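Local structure of Svp1-like protein 2 (Kluyveromyces lactis, 4V16) at residues N66-V71 with H79-V84; G154-T159 with N180-V185; D19-Q24 with D283-W288; V250-N255 with W268-F273. The protein probably binds phosphatidylinositol 3,5-bisphosphate on membranes through a beta-propeller, and is thought to act in mitochondrial or peroxisomal functions and amino acid signalling. One frame throughout, in Å; residues are numbered along the deposited sequence.

Contact 1. Residues N66-V71 with H79-V84; sequences NYIAFV and HIWDDV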
# COMPACT_ATOMS: atom_id res chain seq x y z
N ASN A 66 12.75 13.26 -7.07
CA ASN A 66 12.09 13.86 -8.22
C ASN A 66 11.59 12.81 -9.21
O ASN A 66 11.13 13.14 -10.30
CB ASN A 66 13.04 14.83 -8.93
CG ASN A 66 14.38 14.19 -9.26
OD1 ASN A 66 14.98 13.51 -8.43
ND2 ASN A 66 14.84 14.40 -10.49
N TYR A 67 11.68 11.54 -8.82
CA TYR A 67 11.38 10.44 -9.72
C TYR A 67 9.95 9.93 -9.55
O TYR A 67 9.60 9.35 -8.53
CB TYR A 67 12.38 9.30 -9.51
CG TYR A 67 13.79 9.68 -9.90
CD1 TYR A 67 14.06 10.27 -11.13
CD2 TYR A 67 14.86 9.46 -9.03
CE1 TYR A 67 15.34 10.62 -11.49
CE2 TYR A 67 16.15 9.81 -9.38
CZ TYR A 67 16.38 10.40 -10.61
OH TYR A 67 17.66 10.75 -10.98
N ILE A 68 9.14 10.17 -10.58
CA ILE A 68 7.73 9.80 -10.58
C ILE A 68 7.45 8.80 -11.70
O ILE A 68 7.99 8.93 -12.80
CB ILE A 68 6.83 11.04 -10.75
CG1 ILE A 68 7.08 12.03 -9.61
CG2 ILE A 68 5.36 10.65 -10.79
CD1 ILE A 68 6.48 13.40 -9.84
N ALA A 69 6.60 7.82 -11.42
CA ALA A 69 6.20 6.83 -12.42
C ALA A 69 4.69 6.79 -12.53
O ALA A 69 3.99 6.60 -11.54
CB ALA A 69 6.74 5.46 -12.06
N PHE A 70 4.18 6.96 -13.75
CA PHE A 70 2.75 6.86 -14.01
C PHE A 70 2.49 6.04 -15.26
O PHE A 70 3.34 5.94 -16.15
CB PHE A 70 2.12 8.25 -14.14
CG PHE A 70 2.59 9.04 -15.33
CD1 PHE A 70 1.96 8.91 -16.55
CD2 PHE A 70 3.66 9.92 -15.22
CE1 PHE A 70 2.38 9.64 -17.65
CE2 PHE A 70 4.09 10.65 -16.31
CZ PHE A 70 3.45 10.51 -17.53
N VAL A 71 1.30 5.44 -15.32
CA VAL A 71 0.88 4.63 -16.45
C VAL A 71 -0.11 5.40 -17.32
O VAL A 71 -1.08 5.96 -16.81
CB VAL A 71 0.22 3.31 -15.99
CG1 VAL A 71 -0.13 2.45 -17.19
CG2 VAL A 71 1.15 2.56 -15.05
N HIS A 79 5.48 5.50 -17.97
CA HIS A 79 6.43 6.60 -18.02
C HIS A 79 7.24 6.70 -16.73
O HIS A 79 6.73 6.37 -15.65
CB HIS A 79 5.71 7.93 -18.26
CG HIS A 79 4.93 7.97 -19.54
ND1 HIS A 79 5.36 8.65 -20.66
CD2 HIS A 79 3.74 7.42 -19.87
CE1 HIS A 79 4.48 8.52 -21.62
NE2 HIS A 79 3.48 7.77 -21.18
N ILE A 80 8.48 7.15 -16.84
CA ILE A 80 9.27 7.56 -15.69
C ILE A 80 9.55 9.05 -15.83
O ILE A 80 10.41 9.47 -16.60
CB ILE A 80 10.60 6.78 -15.57
CG1 ILE A 80 10.34 5.27 -15.52
CG2 ILE A 80 11.36 7.22 -14.33
CD1 ILE A 80 9.53 4.81 -14.33
N TRP A 81 8.79 9.84 -15.08
CA TRP A 81 8.80 11.29 -15.20
C TRP A 81 9.82 11.94 -14.27
O TRP A 81 9.91 11.59 -13.09
CB TRP A 81 7.39 11.83 -14.92
CG TRP A 81 7.23 13.32 -15.01
CD1 TRP A 81 7.24 14.21 -13.97
CD2 TRP A 81 7.00 14.09 -16.20
NE1 TRP A 81 7.04 15.49 -14.45
CE2 TRP A 81 6.89 15.44 -15.81
CE3 TRP A 81 6.88 13.77 -17.55
CZ2 TRP A 81 6.67 16.47 -16.72
CZ3 TRP A 81 6.67 14.79 -18.46
CH2 TRP A 81 6.56 16.12 -18.04
N ASP A 82 10.61 12.87 -14.80
CA ASP A 82 11.55 13.63 -14.01
C ASP A 82 10.88 14.93 -13.56
O ASP A 82 10.44 15.73 -14.39
CB ASP A 82 12.82 13.92 -14.81
CG ASP A 82 13.96 14.46 -13.94
OD1 ASP A 82 13.68 15.25 -13.03
OD2 ASP A 82 15.12 14.07 -14.19
N ASP A 83 10.82 15.13 -12.25
CA ASP A 83 10.02 16.20 -11.67
C ASP A 83 10.68 17.58 -11.78
O ASP A 83 10.00 18.60 -11.69
CB ASP A 83 9.72 15.88 -10.20
CG ASP A 83 8.66 16.78 -9.61
OD1 ASP A 83 7.86 17.36 -10.38
OD2 ASP A 83 8.62 16.90 -8.36
N VAL A 84 12.00 17.61 -11.97
CA VAL A 84 12.72 18.87 -12.09
C VAL A 84 12.99 19.19 -13.55
O VAL A 84 12.87 20.35 -13.98
CB VAL A 84 14.05 18.86 -11.28
CG1 VAL A 84 14.94 17.70 -11.69
CG2 VAL A 84 14.78 20.18 -11.43
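Phe70 and His79 lie against each other at one end of a beta hairpin, strands 67-72 and 77-82, which forms the two middle strands of a four-stranded antiparallel propeller blade. This end is closely packed. Phe70 CG sits between its backbone N and carbonyl carbon (chi1 66°), which swings the ring across to the other strand, where the CB of His79 covers one face 3.7 Å from the ring centroid. The imidazole continues beside the phenyl ring, planes only 11° apart but slid so far that they barely overlap. Trp81 CB closes in at the ring edge, 3.8 Å from Phe70 CE2. Aromatic and aliphatic residues suit the buried part of this face, where Ile68 reaches Phe37 and Ile39 of the preceding blade; His79, nearer solvent, bonds weakly through ND1 to Asp88. On the reverse face small Ala69 accommodates branched Ile80, CB to CD1 3.7 Å. Paired backbone bonds join Ile68 with Trp81 and Phe70 with His79.

Toward residues 66 and 83-84 the strands give way to loop, and the contact becomes polar and partly open to solvent, with Val84 exposed. The chain pairing persists one step further, Asp83 N donating to Asn66 O at 2.8 Å. Asp suits position 82 because its short carboxylate reaches N-H groups of the following turn. Asp82 OD1 accepts from Val84 N, an Asx turn, and from Lys85 N just beyond. The same oxygen also takes Asn66 ND2 at 2.9 Å, the amide nitrogen approaching from above the carboxylate plane.

Contact 2. Residues G154-T159 with N180-V185; sequences GQIHVT and NPVKMV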
# COMPACT_ATOMS: atom_id res chain seq x y z
N GLY A 154 -4.05 -19.47 -1.45
CA GLY A 154 -3.84 -19.32 -0.02
C GLY A 154 -2.37 -19.20 0.33
O GLY A 154 -2.03 -18.78 1.43
N GLN A 155 -1.51 -19.57 -0.61
CA GLN A 155 -0.06 -19.56 -0.40
C GLN A 155 0.57 -18.27 -0.89
O GLN A 155 0.04 -17.61 -1.79
CB GLN A 155 0.59 -20.75 -1.10
CG GLN A 155 0.13 -22.10 -0.61
CD GLN A 155 0.75 -23.24 -1.39
OE1 GLN A 155 1.59 -23.03 -2.27
NE2 GLN A 155 0.33 -24.47 -1.08
N ILE A 156 1.72 -17.91 -0.31
CA ILE A 156 2.49 -16.76 -0.76
C ILE A 156 3.98 -17.08 -0.85
O ILE A 156 4.53 -17.78 0.00
CB ILE A 156 2.29 -15.53 0.17
CG1 ILE A 156 2.61 -15.89 1.63
CG2 ILE A 156 0.86 -15.02 0.07
CD1 ILE A 156 2.78 -14.68 2.51
N HIS A 157 4.62 -16.57 -1.90
CA HIS A 157 6.06 -16.68 -2.05
C HIS A 157 6.73 -15.43 -1.50
O HIS A 157 6.28 -14.31 -1.75
CB HIS A 157 6.44 -16.87 -3.52
CG HIS A 157 5.87 -18.10 -4.15
ND1 HIS A 157 6.59 -19.26 -4.30
CD2 HIS A 157 4.64 -18.35 -4.66
CE1 HIS A 157 5.84 -20.18 -4.88
NE2 HIS A 157 4.65 -19.65 -5.11
N VAL A 158 7.81 -15.62 -0.73
CA VAL A 158 8.59 -14.51 -0.20
C VAL A 158 10.03 -14.62 -0.69
O VAL A 158 10.75 -15.54 -0.30
CB VAL A 158 8.56 -14.48 1.34
CG1 VAL A 158 9.35 -13.29 1.87
CG2 VAL A 158 7.12 -14.44 1.84
N THR A 159 10.44 -13.68 -1.53
CA THR A 159 11.75 -13.73 -2.17
C THR A 159 12.47 -12.39 -2.11
O THR A 159 11.84 -11.33 -2.14
CB THR A 159 11.64 -14.16 -3.65
OG1 THR A 159 10.46 -13.59 -4.22
CG2 THR A 159 11.58 -15.67 -3.76
N ASN A 180 -8.54 -20.07 2.85
CA ASN A 180 -9.15 -19.30 1.77
C ASN A 180 -8.10 -18.44 1.07
O ASN A 180 -7.03 -18.20 1.62
CB ASN A 180 -10.28 -18.43 2.33
CG ASN A 180 -11.45 -19.25 2.82
OD1 ASN A 180 -11.82 -20.26 2.22
ND2 ASN A 180 -12.04 -18.83 3.94
N PRO A 181 -8.40 -17.98 -0.16
CA PRO A 181 -7.44 -17.16 -0.91
C PRO A 181 -7.03 -15.87 -0.19
O PRO A 181 -7.87 -15.18 0.38
CB PRO A 181 -8.19 -16.84 -2.21
CG PRO A 181 -9.61 -17.22 -1.98
CD PRO A 181 -9.59 -18.31 -0.97
N VAL A 182 -5.74 -15.57 -0.23
CA VAL A 182 -5.20 -14.35 0.35
C VAL A 182 -5.74 -13.13 -0.38
O VAL A 182 -5.71 -13.08 -1.61
CB VAL A 182 -3.66 -14.34 0.29
CG1 VAL A 182 -3.10 -13.02 0.81
CG2 VAL A 182 -3.09 -15.51 1.08
N LYS A 183 -6.20 -12.14 0.37
CA LYS A 183 -6.78 -10.94 -0.23
C LYS A 183 -5.72 -9.86 -0.43
O LYS A 183 -5.60 -9.30 -1.52
CB LYS A 183 -7.92 -10.40 0.63
CG LYS A 183 -8.66 -9.26 -0.05
CD LYS A 183 -10.00 -8.96 0.61
CE LYS A 183 -10.85 -8.04 -0.26
NZ LYS A 183 -11.19 -8.65 -1.58
N MET A 184 -4.96 -9.57 0.62
CA MET A 184 -3.87 -8.61 0.50
C MET A 184 -2.72 -8.92 1.45
O MET A 184 -2.81 -9.83 2.28
CB MET A 184 -4.37 -7.18 0.76
CG MET A 184 -4.96 -6.95 2.13
SD MET A 184 -5.38 -5.22 2.39
CE MET A 184 -3.74 -4.50 2.54
N VAL A 185 -1.66 -8.15 1.31
CA VAL A 185 -0.40 -8.40 1.98
C VAL A 185 0.28 -7.08 2.30
O VAL A 185 0.16 -6.11 1.55
CB VAL A 185 0.51 -9.29 1.10
CG1 VAL A 185 1.99 -9.03 1.38
CG2 VAL A 185 0.17 -10.76 1.28
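Ile156 holds CG1 between its backbone N and carbonyl carbon (chi1 55°), which turns CG2 toward Val182; there CG1 lies anti to the backbone N (chi1 176°) and CG2 is left to face the isoleucine. These two CG2 methyls meet 4.1 Å apart, the side chains crossing at about a right angle. The contact bridges two neighbouring blades of the beta-propeller: Ile156 belongs to the third strand of one blade, 155-160, and Val182 to the first strand of the next, 182-187, within a WD repeat. Val185 adds a looser touch from the same strand, its CG2 4.5 Å from Ile156 CG2. Two residues three places apart can both face the isoleucine because the backbone leaves the extended form at Lys183 (psi -50°). Branched aliphatic side chains suit this small buried seam, which Val175 on the outer strand of the first blade and Thr196 and Val194 of the second extend.

Nearer the surface the meeting is between backbones. Gly154, without a side chain, brings its CA to 3.8 Å from Asn180 O, and its backbone is hydrogen-bonded to that of His178, two residues before Asn180. Pro181, whose ring restrains phi near the value found here, carries the chain past it and on into strand 182-187. The tie between the two levels is Val182, whose CG2 also lies 3.5 Å from Gly154 O.

Contact 3. Residues D19-Q24 with D283-W288; sequences DYEFNQ and DCKIAW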
# COMPACT_ATOMS: atom_id res chain seq x y z
N ASP A 19 -6.41 7.87 -9.39
CA ASP A 19 -5.63 6.97 -8.55
C ASP A 19 -4.90 7.77 -7.48
O ASP A 19 -4.67 8.97 -7.64
CB ASP A 19 -4.63 6.16 -9.38
CG ASP A 19 -4.01 5.01 -8.60
OD1 ASP A 19 -4.76 4.31 -7.88
OD2 ASP A 19 -2.78 4.81 -8.70
N TYR A 20 -4.55 7.10 -6.39
CA TYR A 20 -3.83 7.73 -5.29
C TYR A 20 -2.98 6.70 -4.57
O TYR A 20 -3.34 5.52 -4.53
CB TYR A 20 -4.80 8.41 -4.32
CG TYR A 20 -5.69 7.44 -3.57
CD1 TYR A 20 -6.64 6.68 -4.23
CD2 TYR A 20 -5.59 7.30 -2.19
CE1 TYR A 20 -7.46 5.80 -3.56
CE2 TYR A 20 -6.40 6.42 -1.50
CZ TYR A 20 -7.33 5.67 -2.19
OH TYR A 20 -8.15 4.79 -1.51
N GLU A 21 -1.86 7.13 -4.01
CA GLU A 21 -0.97 6.23 -3.29
C GLU A 21 0.04 7.01 -2.45
O GLU A 21 0.40 8.13 -2.80
CB GLU A 21 -0.25 5.30 -4.27
CG GLU A 21 0.58 4.21 -3.62
CD GLU A 21 -0.24 3.29 -2.74
OE1 GLU A 21 -0.80 2.30 -3.26
OE2 GLU A 21 -0.33 3.55 -1.52
N PHE A 22 0.49 6.42 -1.35
CA PHE A 22 1.52 7.02 -0.53
C PHE A 22 2.91 6.61 -1.01
O PHE A 22 3.04 5.68 -1.80
CB PHE A 22 1.36 6.62 0.94
CG PHE A 22 0.05 7.02 1.55
CD1 PHE A 22 -0.24 8.35 1.80
CD2 PHE A 22 -0.90 6.06 1.87
CE1 PHE A 22 -1.45 8.72 2.36
CE2 PHE A 22 -2.11 6.42 2.43
CZ PHE A 22 -2.38 7.75 2.67
N ASN A 23 3.94 7.31 -0.54
CA ASN A 23 5.31 6.88 -0.78
C ASN A 23 5.70 5.87 0.29
O ASN A 23 4.90 5.52 1.15
CB ASN A 23 6.26 8.07 -0.79
CG ASN A 23 6.18 8.91 0.47
OD1 ASN A 23 5.19 8.85 1.20
ND2 ASN A 23 7.22 9.69 0.72
N GLN A 24 6.95 5.40 0.24
CA GLN A 24 7.37 4.27 1.05
C GLN A 24 7.30 4.56 2.56
O GLN A 24 6.96 3.67 3.34
CB GLN A 24 8.80 3.86 0.66
CG GLN A 24 8.90 3.19 -0.71
CD GLN A 24 8.57 4.13 -1.86
OE1 GLN A 24 8.72 5.35 -1.74
NE2 GLN A 24 8.10 3.57 -2.97
N ASP A 283 -13.62 2.97 -0.50
CA ASP A 283 -12.18 2.71 -0.52
C ASP A 283 -11.44 3.78 0.27
O ASP A 283 -11.91 4.92 0.36
CB ASP A 283 -11.66 2.66 -1.97
CG ASP A 283 -10.22 2.17 -2.06
OD1 ASP A 283 -9.88 1.17 -1.40
OD2 ASP A 283 -9.42 2.80 -2.79
N CYS A 284 -10.30 3.41 0.84
CA CYS A 284 -9.44 4.37 1.52
C CYS A 284 -8.04 3.79 1.67
O CYS A 284 -7.80 2.64 1.30
CB CYS A 284 -10.02 4.74 2.89
SG CYS A 284 -9.94 3.43 4.14
N LYS A 285 -7.12 4.60 2.20
CA LYS A 285 -5.77 4.12 2.48
C LYS A 285 -5.23 4.75 3.76
O LYS A 285 -5.42 5.94 4.02
CB LYS A 285 -4.84 4.42 1.30
CG LYS A 285 -5.18 3.60 0.06
CD LYS A 285 -4.14 3.75 -1.04
CE LYS A 285 -4.50 2.88 -2.24
NZ LYS A 285 -3.49 2.96 -3.33
N ILE A 286 -4.56 3.92 4.55
CA ILE A 286 -4.04 4.33 5.85
C ILE A 286 -2.60 4.82 5.73
O ILE A 286 -1.84 4.33 4.90
CB ILE A 286 -4.08 3.17 6.87
CG1 ILE A 286 -5.44 2.47 6.86
CG2 ILE A 286 -3.77 3.67 8.27
CD1 ILE A 286 -5.41 1.09 7.47
N ALA A 287 -2.24 5.79 6.56
CA ALA A 287 -0.86 6.27 6.63
C ALA A 287 -0.51 6.69 8.05
O ALA A 287 -1.18 7.53 8.65
CB ALA A 287 -0.65 7.43 5.68
N TRP A 288 0.55 6.09 8.59
CA TRP A 288 1.09 6.50 9.88
C TRP A 288 1.96 7.74 9.72
O TRP A 288 2.94 7.72 8.96
CB TRP A 288 1.90 5.38 10.51
CG TRP A 288 1.08 4.21 10.96
CD1 TRP A 288 0.64 3.17 10.19
CD2 TRP A 288 0.62 3.95 12.29
NE1 TRP A 288 -0.07 2.28 10.96
CE2 TRP A 288 -0.10 2.73 12.25
CE3 TRP A 288 0.74 4.62 13.51
CZ2 TRP A 288 -0.69 2.18 13.38
CZ3 TRP A 288 0.15 4.07 14.63
CH2 TRP A 288 -0.56 2.86 14.56
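The closing seam of the propeller ring brings the first blade beside the last: strands 19-22 and 285-288, each innermost in its own four-stranded sheet, run side by side at 25°, their axes 8.3 Å apart. The two lie too far apart for backbone pairing, so side chains make the junction. Lys285 suits the task, its chain extended beyond CG and long enough to lie over one face of the Tyr20 ring and reach the opposite backbone. Its NZ donates to Tyr20 O at 2.8 Å and forms a salt bridge with Glu21 OE1, also at 2.8 Å. The ammonium stands 4.7 Å above the ring centroid, a cation-pi contact that should favour the charged lysine. Glu21 OE2 accepts from Phe22 N, which helps hold the carboxylate in place. At the far end of the tyrosine ring, the OH donates to Asp283 OD2 at 2.7 Å, arriving from above the carboxylate plane.

The rest centres on the Phe22 ring. Phe22 points at the other strand, where Ala287 is small enough to lay its CB over the ring face, 3.6 Å from the centroid, while Phe22 CE2 reaches Lys285 CB at 3.6 Å.

Contact 4. Residues V250-N255 with W268-F273; sequences VFEVFN and WSICNF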
# COMPACT_ATOMS: atom_id res chain seq x y z
N VAL A 250 -6.63 -1.35 15.48
CA VAL A 250 -5.20 -1.27 15.72
C VAL A 250 -4.78 -2.46 16.58
O VAL A 250 -5.31 -2.66 17.67
CB VAL A 250 -4.80 0.04 16.42
CG1 VAL A 250 -3.29 0.12 16.58
CG2 VAL A 250 -5.31 1.24 15.63
N PHE A 251 -3.83 -3.24 16.08
CA PHE A 251 -3.36 -4.44 16.78
C PHE A 251 -1.93 -4.25 17.27
O PHE A 251 -1.09 -3.70 16.55
CB PHE A 251 -3.44 -5.66 15.86
CG PHE A 251 -4.81 -5.90 15.30
CD1 PHE A 251 -5.73 -6.69 15.99
CD2 PHE A 251 -5.19 -5.36 14.09
CE1 PHE A 251 -6.99 -6.92 15.47
CE2 PHE A 251 -6.46 -5.58 13.57
CZ PHE A 251 -7.36 -6.37 14.26
N GLU A 252 -1.65 -4.68 18.50
CA GLU A 252 -0.31 -4.61 19.05
C GLU A 252 0.44 -5.90 18.75
O GLU A 252 -0.13 -6.99 18.83
CB GLU A 252 -0.35 -4.34 20.56
CG GLU A 252 0.95 -3.77 21.10
CD GLU A 252 0.82 -3.26 22.53
OE1 GLU A 252 0.06 -3.87 23.31
OE2 GLU A 252 1.47 -2.25 22.86
N VAL A 253 1.72 -5.78 18.40
CA VAL A 253 2.46 -6.90 17.82
C VAL A 253 3.33 -7.78 18.75
O VAL A 253 3.45 -8.96 18.44
CB VAL A 253 3.35 -6.38 16.68
CG1 VAL A 253 4.18 -7.50 16.06
CG2 VAL A 253 2.47 -5.75 15.60
N PHE A 254 3.96 -7.32 19.83
CA PHE A 254 4.03 -5.95 20.33
C PHE A 254 5.35 -5.32 19.86
O PHE A 254 5.60 -4.13 20.06
CB PHE A 254 3.90 -5.97 21.87
CG PHE A 254 4.80 -5.01 22.60
CD1 PHE A 254 4.44 -3.68 22.77
CD2 PHE A 254 6.01 -5.44 23.13
CE1 PHE A 254 5.27 -2.80 23.45
CE2 PHE A 254 6.84 -4.57 23.81
CZ PHE A 254 6.47 -3.25 23.97
N ASN A 255 6.17 -6.14 19.20
CA ASN A 255 7.47 -5.74 18.65
C ASN A 255 7.51 -4.30 18.14
O ASN A 255 8.54 -3.82 17.67
CB ASN A 255 7.85 -6.69 17.52
N TRP A 268 -7.32 -9.63 20.37
CA TRP A 268 -8.13 -8.64 19.68
C TRP A 268 -7.42 -7.29 19.61
O TRP A 268 -6.36 -7.10 20.20
CB TRP A 268 -9.48 -8.49 20.39
CG TRP A 268 -10.16 -9.79 20.63
CD1 TRP A 268 -9.88 -10.70 21.61
CD2 TRP A 268 -11.25 -10.34 19.88
NE1 TRP A 268 -10.73 -11.78 21.52
CE2 TRP A 268 -11.58 -11.58 20.46
CE3 TRP A 268 -11.98 -9.91 18.77
CZ2 TRP A 268 -12.60 -12.39 19.97
CZ3 TRP A 268 -12.99 -10.71 18.28
CH2 TRP A 268 -13.29 -11.94 18.88
N SER A 269 -8.02 -6.35 18.87
CA SER A 269 -7.43 -5.03 18.70
C SER A 269 -7.39 -4.27 20.02
O SER A 269 -8.25 -4.46 20.88
CB SER A 269 -8.20 -4.23 17.65
OG SER A 269 -9.54 -4.01 18.07
N ILE A 270 -6.38 -3.42 20.17
CA ILE A 270 -6.26 -2.57 21.35
C ILE A 270 -7.11 -1.31 21.19
O ILE A 270 -7.35 -0.59 22.15
CB ILE A 270 -4.78 -2.19 21.62
CG1 ILE A 270 -4.23 -1.34 20.48
CG2 ILE A 270 -3.94 -3.45 21.81
CD1 ILE A 270 -2.78 -0.94 20.64
N CYS A 271 -7.56 -1.05 19.96
CA CYS A 271 -8.37 0.12 19.65
C CYS A 271 -9.47 -0.20 18.65
O CYS A 271 -9.38 -1.16 17.89
CB CYS A 271 -7.51 1.24 19.06
SG CYS A 271 -6.51 2.12 20.25
N ASN A 272 -10.52 0.61 18.68
CA ASN A 272 -11.56 0.57 17.67
C ASN A 272 -12.10 1.97 17.43
O ASN A 272 -12.09 2.80 18.34
CB ASN A 272 -12.69 -0.37 18.09
CG ASN A 272 -12.25 -1.81 18.18
OD1 ASN A 272 -11.98 -2.44 17.16
ND2 ASN A 272 -12.19 -2.35 19.39
N PHE A 273 -12.55 2.23 16.21
CA PHE A 273 -13.15 3.52 15.90
C PHE A 273 -14.05 3.43 14.68
O PHE A 273 -13.59 3.16 13.57
CB PHE A 273 -12.06 4.57 15.67
CG PHE A 273 -12.58 5.97 15.59
CD1 PHE A 273 -13.06 6.48 14.39
CD2 PHE A 273 -12.61 6.78 16.71
CE1 PHE A 273 -13.55 7.77 14.31
CE2 PHE A 273 -13.09 8.08 16.64
CZ PHE A 273 -13.56 8.57 15.44
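Val250 and Ile270 are joined by the one backbone hydrogen bond between residues 250-255 and 268-273: Ile270 N donates to Val250 O at 2.8 Å, with a C=O...N angle of 173°, so that the carbonyl points almost straight at the donor. Further along, Phe273 continues the backbone pairing with Leu248 of the same partner strand.

Aliphatic contacts surround this bond. Ile270 has CG1 between its backbone N and carbonyl carbon (chi1 64°), which lays that branch alongside the carbonyl of Val250 and brings CD1 to 4.2 Å from Val250 CG1. Its other branch, CG2, meets the aliphatic root of Glu252 at CB, 3.9 Å away; the long glutamate thus packs through its methylene while its chain extends onward. Compact Cys271 lies against Val250, CB to CB 4.0 Å. Trp318 of the last blade touches both Ile270 and Cys271, adding a further apolar surface.

The aromatic part is a CH-pi contact. Ser269, small enough to fit over the Phe251 ring, places its CB 4.0 Å from the centroid, toward the rim of one face. The same phenylalanine also meets the ring of Phe218 on the outer strand of the preceding blade.

Between the two segments the chain runs through an engineered Gly-Ser linker, none of which is modelled; loop 6CD, which it replaces, was studied for a role in membrane binding. Strand 247-252 followed, after that connection, by the short antiparallel strand 271-274 is the arrangement of the third and outermost strands of a beta-propeller blade.

How the contacts relate
Contacts 1, 2 and 4 follow one another along the chain, and all three are nested inside the loop closed by contact 3, which unites the first and last of seven four-stranded sheets. Contact 3 lies nearest the middle, about 6 Å from the centre of the chain. Contacts 1 and 4, each within a single blade, sit on opposite sides of that centre, their own centres about 37 Å apart; contact 2 spans two successive blades. None touches another, although nearest atoms of contacts 3 and 4, in the side chains of Trp288 and Val250, approach to about 4 Å. Together they illustrate how a propeller holds: pairing within blades, packing between them, and closure of the ring.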